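Beta-agarase (PDB 6AII) probably hydrolyses the beta-1,4 linkages of agarose to release neoagarobiose, as a glycoside hydrolase of family 16. Local coordinates at residues Lys125-Met137 with Asp147-Arg160. Sequence-based numbering, arbitrary orientation.
Sequences KIADAVFANNVWM and DICENYGGLGDPGR
V135 and C149 form a hydrogen-bonded pair between the antiparallel strands of a beta hairpin in the GH16 jelly-roll sandwich, and a classic beta bulge follows at once: V135 O accepts from C149 N and, weakly, from I148 N. The bulge lies within E-I-D-I-C-E, consistent with the family's E-x-D-x-x-E catalytic signature, and shifts the register so that W136 faces D147. V135 and C149 turn to the sandwich interior, where I219 of strand 217-225 also meets C149. The I148 and V135 side chains cross obliquely, I148 CB 4.1 Å from V135 CG1, while I148 CD1 reaches M137 CG at 4.0 Å. N134, W136, D147 and E150 line the other face. D147 OD1 comes within 3.5 Å of W136 CB. The N134 amide and E150 carboxylate stand 70° apart; one water donates to N134 OD1 and to E150 OE2 and also bonds to Y152 OH, while E150 OE1 is held by H174. Near the end of the strand, N151, paired with N133, has CG anti to its backbone N (chi1 165°), which brings OD1 against I126, tightly packed at 3.0 Å from I126 CG2. The same oxygen accepts from G153 N at 2.9 Å, closing an Asx turn, and ND2 bonds to H172 O, so both ends of the buried amide are used. N133 OD1 accepts from A127 N, tying the strand to the loop before it. Further out, G154 N donates to A129 O. V130 CG2 sits 3.7 Å above one face of the R160 guanidinium, offset toward its rim; a salt bridge to E303 helps hold that group. At the hairpin's open end, D128 OD1 accepts from two waters, one taking the N-H of L155 and the other, 2.9 Å from G156 N, that of G156.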
loop_
_atom_site.group_PDB
_atom_site.type_symbol
_atom_site.label_atom_id
_atom_site.label_comp_id
_atom_site.label_asym_id
_atom_site.label_seq_id
_atom_site.Cartn_x
_atom_site.Cartn_y
_atom_site.Cartn_z
ATOM N N LYS A 125 6.856 9.070 -1.605
ATOM C CA LYS A 125 6.265 10.381 -1.745
ATOM C C LYS A 125 4.955 10.208 -2.530
ATOM O O LYS A 125 4.986 9.962 -3.735
ATOM C CB LYS A 125 7.198 11.328 -2.492
ATOM C CG LYS A 125 7.048 12.798 -2.159
ATOM C CD LYS A 125 5.824 13.390 -2.653
ATOM C CE LYS A 125 5.695 13.430 -4.150
ATOM N NZ LYS A 125 4.375 14.059 -4.472
ATOM N N ILE A 126 3.895 10.217 -1.773
ATOM C CA ILE A 126 2.530 10.060 -2.341
ATOM C C ILE A 126 2.298 11.169 -3.382
ATOM O O ILE A 126 2.670 12.315 -3.172
ATOM C CB ILE A 126 1.543 10.038 -1.187
ATOM C CG1 ILE A 126 1.642 8.651 -0.514
ATOM C CG2 ILE A 126 0.100 10.311 -1.701
ATOM C CD1 ILE A 126 1.046 8.507 0.815
ATOM N N ALA A 127 1.724 10.793 -4.520
ATOM C CA ALA A 127 1.430 11.743 -5.594
ATOM C C ALA A 127 0.485 12.845 -5.100
ATOM O O ALA A 127 -0.493 12.564 -4.428
ATOM C CB ALA A 127 0.819 11.040 -6.746
ATOM N N ASP A 128 0.824 14.087 -5.524
ATOM C CA ASP A 128 -0.058 15.191 -5.240
ATOM C C ASP A 128 -1.082 15.280 -6.365
ATOM O O ASP A 128 -1.062 16.173 -7.151
ATOM C CB ASP A 128 0.731 16.472 -5.060
ATOM C CG ASP A 128 -0.114 17.605 -4.519
ATOM O OD1 ASP A 128 -1.301 17.352 -4.194
ATOM O OD2 ASP A 128 0.500 18.707 -4.396
ATOM N N ALA A 129 -1.934 14.283 -6.373
ATOM C CA ALA A 129 -2.879 14.022 -7.480
ATOM C C ALA A 129 -4.025 13.192 -6.938
ATOM O O ALA A 129 -3.924 12.549 -5.902
ATOM C CB ALA A 129 -2.176 13.307 -8.603
ATOM N N VAL A 130 -5.153 13.198 -7.633
ATOM C CA VAL A 130 -6.353 12.517 -7.140
ATOM C C VAL A 130 -6.386 11.074 -7.658
ATOM O O VAL A 130 -7.052 10.793 -8.700
ATOM C CB VAL A 130 -7.637 13.292 -7.490
ATOM C CG1 VAL A 130 -8.843 12.663 -6.815
ATOM C CG2 VAL A 130 -7.466 14.701 -6.946
ATOM N N PHE A 131 -5.653 10.172 -6.968
ATOM C CA PHE A 131 -5.714 8.755 -7.277
ATOM C C PHE A 131 -5.146 7.978 -6.098
ATOM O O PHE A 131 -4.464 8.574 -5.241
ATOM C CB PHE A 131 -5.001 8.417 -8.602
ATOM C CG PHE A 131 -3.568 8.793 -8.833
ATOM C CD1 PHE A 131 -2.535 8.228 -8.092
ATOM C CD2 PHE A 131 -3.240 9.750 -9.788
ATOM C CE1 PHE A 131 -1.213 8.599 -8.309
ATOM C CE2 PHE A 131 -1.922 10.082 -10.040
ATOM C CZ PHE A 131 -0.914 9.530 -9.285
ATOM N N ALA A 132 -5.345 6.679 -6.108
ATOM C CA ALA A 132 -4.889 5.790 -5.028
ATOM C C ALA A 132 -3.400 5.510 -5.165
ATOM O O ALA A 132 -2.902 5.306 -6.267
ATOM C CB ALA A 132 -5.640 4.500 -5.010
ATOM N N ASN A 133 -2.709 5.595 -4.006
ATOM C CA ASN A 133 -1.300 5.311 -3.869
ATOM C C ASN A 133 -1.213 4.169 -2.840
ATOM O O ASN A 133 -1.520 4.377 -1.681
ATOM C CB ASN A 133 -0.543 6.535 -3.374
ATOM C CG ASN A 133 -0.525 7.716 -4.306
ATOM O OD1 ASN A 133 0.604 8.090 -4.697
ATOM N ND2 ASN A 133 -1.694 8.368 -4.553
ATOM N N ASN A 134 -0.815 2.960 -3.276
ATOM C CA ASN A 134 -1.004 1.761 -2.474
ATOM C C ASN A 134 0.339 1.017 -2.254
ATOM O O ASN A 134 1.135 0.912 -3.152
ATOM C CB ASN A 134 -1.919 0.778 -3.178
ATOM C CG ASN A 134 -3.334 1.281 -3.378
ATOM O OD1 ASN A 134 -3.894 2.010 -2.553
ATOM N ND2 ASN A 134 -3.895 0.838 -4.503
ATOM N N VAL A 135 0.502 0.519 -1.056
ATOM C CA VAL A 135 1.595 -0.368 -0.661
ATOM C C VAL A 135 0.934 -1.530 0.101
ATOM O O VAL A 135 0.295 -1.327 1.131
ATOM C CB VAL A 135 2.644 0.314 0.229
ATOM C CG1 VAL A 135 3.797 -0.645 0.484
ATOM C CG2 VAL A 135 3.160 1.597 -0.363
ATOM N N TRP A 136 1.045 -2.745 -0.436
ATOM C CA TRP A 136 0.295 -3.835 0.148
ATOM C C TRP A 136 0.961 -5.161 -0.196
ATOM O O TRP A 136 1.873 -5.184 -0.970
ATOM C CB TRP A 136 -1.177 -3.800 -0.244
ATOM C CG TRP A 136 -1.459 -3.795 -1.715
ATOM C CD1 TRP A 136 -1.194 -2.802 -2.623
ATOM C CD2 TRP A 136 -2.095 -4.843 -2.452
ATOM N NE1 TRP A 136 -1.650 -3.141 -3.872
ATOM C CE2 TRP A 136 -2.196 -4.397 -3.782
ATOM C CE3 TRP A 136 -2.558 -6.108 -2.072
ATOM C CZ2 TRP A 136 -2.832 -5.155 -4.751
ATOM C CZ3 TRP A 136 -3.179 -6.856 -3.043
ATOM C CH2 TRP A 136 -3.233 -6.408 -4.371
ATOM N N MET A 137 0.492 -6.207 0.443
ATOM C CA MET A 137 1.129 -7.505 0.276
ATOM C C MET A 137 0.033 -8.562 0.109
ATOM O O MET A 137 -1.016 -8.468 0.739
ATOM C CB MET A 137 1.968 -7.812 1.526
ATOM C CG MET A 137 2.964 -6.696 1.845
ATOM S SD MET A 137 4.293 -7.247 2.960
ATOM C CE MET A 137 3.337 -7.546 4.417
ATOM N N ASP A 147 -2.422 -4.707 4.179
ATOM C CA ASP A 147 -2.393 -3.378 3.540
ATOM C C ASP A 147 -1.584 -2.418 4.436
ATOM O O ASP A 147 -2.101 -2.001 5.528
ATOM C CB ASP A 147 -3.798 -2.827 3.386
ATOM C CG ASP A 147 -4.649 -3.811 2.602
ATOM O OD1 ASP A 147 -4.193 -4.247 1.527
ATOM O OD2 ASP A 147 -5.679 -4.233 3.175
ATOM N N ILE A 148 -0.367 -2.105 3.910
ATOM C CA ILE A 148 0.558 -1.243 4.572
ATOM C C ILE A 148 0.047 0.200 4.470
ATOM O O ILE A 148 0.090 0.948 5.428
ATOM C CB ILE A 148 1.973 -1.448 4.065
ATOM C CG1 ILE A 148 2.417 -2.895 4.355
ATOM C CG2 ILE A 148 2.926 -0.478 4.719
ATOM C CD1 ILE A 148 3.743 -3.276 3.794
ATOM N N CYS A 149 -0.399 0.562 3.293
ATOM C CA CYS A 149 -0.864 1.948 3.036
ATOM C C CYS A 149 -1.853 1.916 1.868
ATOM O O CYS A 149 -1.479 1.451 0.802
ATOM C CB CYS A 149 0.312 2.827 2.660
ATOM S SG CYS A 149 -0.161 4.479 1.982
ATOM N N GLU A 150 -3.078 2.399 2.064
ATOM C CA GLU A 150 -3.924 2.799 0.975
ATOM C C GLU A 150 -4.265 4.257 1.237
ATOM O O GLU A 150 -4.754 4.612 2.309
ATOM C CB GLU A 150 -5.237 1.998 0.795
ATOM C CG GLU A 150 -5.004 0.528 0.696
ATOM C CD GLU A 150 -6.338 -0.200 0.537
ATOM O OE1 GLU A 150 -6.743 -0.776 1.554
ATOM O OE2 GLU A 150 -6.995 -0.093 -0.571
ATOM N N ASN A 151 -3.903 5.098 0.301
ATOM C CA ASN A 151 -4.049 6.530 0.450
ATOM C C ASN A 151 -4.483 7.104 -0.883
ATOM O O ASN A 151 -4.197 6.460 -1.916
ATOM C CB ASN A 151 -2.708 7.113 0.900
ATOM C CG ASN A 151 -2.617 8.618 0.753
ATOM O OD1 ASN A 151 -2.267 9.063 -0.330
ATOM N ND2 ASN A 151 -3.163 9.316 1.711
ATOM N N TYR A 152 -5.199 8.204 -0.850
ATOM C CA TYR A 152 -5.834 8.705 -2.032
ATOM C C TYR A 152 -5.274 10.011 -2.542
ATOM O O TYR A 152 -5.958 10.752 -3.303
ATOM C CB TYR A 152 -7.338 8.754 -1.721
ATOM C CG TYR A 152 -7.859 7.350 -1.561
ATOM C CD1 TYR A 152 -8.139 6.564 -2.680
ATOM C CD2 TYR A 152 -7.886 6.760 -0.325
ATOM C CE1 TYR A 152 -8.550 5.246 -2.534
ATOM C CE2 TYR A 152 -8.277 5.445 -0.161
ATOM C CZ TYR A 152 -8.594 4.690 -1.276
ATOM O OH TYR A 152 -8.904 3.366 -1.137
ATOM N N GLY A 153 -4.059 10.400 -2.198
ATOM C CA GLY A 153 -3.335 11.430 -2.896
ATOM C C GLY A 153 -3.646 12.842 -2.376
ATOM O O GLY A 153 -3.766 13.097 -1.158
ATOM N N GLY A 154 -3.759 13.745 -3.321
ATOM C CA GLY A 154 -3.856 15.159 -3.021
ATOM C C GLY A 154 -5.249 15.722 -3.194
ATOM O O GLY A 154 -6.197 15.000 -3.444
ATOM N N LEU A 155 -5.367 17.053 -3.135
ATOM C CA LEU A 155 -6.683 17.667 -3.176
ATOM C C LEU A 155 -7.094 18.097 -4.588
ATOM O O LEU A 155 -8.245 18.464 -4.760
ATOM C CB LEU A 155 -6.658 18.891 -2.247
ATOM C CG LEU A 155 -6.376 18.601 -0.789
ATOM C CD1 LEU A 155 -6.365 19.919 -0.008
ATOM C CD2 LEU A 155 -7.406 17.665 -0.192
ATOM N N GLY A 156 -6.179 18.125 -5.531
ATOM C CA GLY A 156 -6.402 18.510 -6.881
ATOM C C GLY A 156 -6.328 20.023 -7.051
ATOM O O GLY A 156 -6.014 20.781 -6.116
ATOM N N ASP A 157 -6.577 20.430 -8.270
ATOM C CA ASP A 157 -6.656 21.865 -8.625
ATOM C C ASP A 157 -8.010 22.397 -8.153
ATOM O O ASP A 157 -8.947 21.663 -7.858
ATOM C CB ASP A 157 -6.520 22.056 -10.144
ATOM C CG ASP A 157 -5.109 21.892 -10.706
ATOM O OD1 ASP A 157 -4.124 21.706 -9.908
ATOM O OD2 ASP A 157 -4.984 21.915 -11.965
ATOM N N PRO A 158 -8.092 23.758 -8.072
ATOM C CA PRO A 158 -9.344 24.373 -7.650
ATOM C C PRO A 158 -10.474 23.962 -8.590
ATOM O O PRO A 158 -10.237 23.612 -9.739
ATOM C CB PRO A 158 -9.049 25.884 -7.763
ATOM C CG PRO A 158 -7.573 26.000 -7.516
ATOM C CD PRO A 158 -6.977 24.715 -8.090
ATOM N N GLY A 159 -11.687 23.998 -8.070
ATOM C CA GLY A 159 -12.871 23.817 -8.909
ATOM C C GLY A 159 -13.624 22.540 -8.613
ATOM O O GLY A 159 -14.675 22.312 -9.206
ATOM N N ARG A 160 -13.104 21.683 -7.706
ATOM C CA ARG A 160 -13.819 20.472 -7.421
ATOM C C ARG A 160 -14.946 20.749 -6.448
ATOM O O ARG A 160 -14.728 21.423 -5.428
ATOM C CB ARG A 160 -12.854 19.431 -6.830
ATOM C CG ARG A 160 -11.882 18.872 -7.855
ATOM C CD ARG A 160 -10.765 18.000 -7.206
ATOM N NE ARG A 160 -10.026 17.275 -8.249
ATOM C CZ ARG A 160 -10.458 16.184 -8.866
ATOM N NH1 ARG A 160 -11.541 15.551 -8.415
ATOM N NH2 ARG A 160 -9.771 15.713 -9.894
HETATM O O HOH W 1 -3.045 18.683 -2.662
HETATM O O HOH W 2 -3.327 18.078 -6.084
HETATM O O HOH W 3 -6.692 1.786 -2.446
#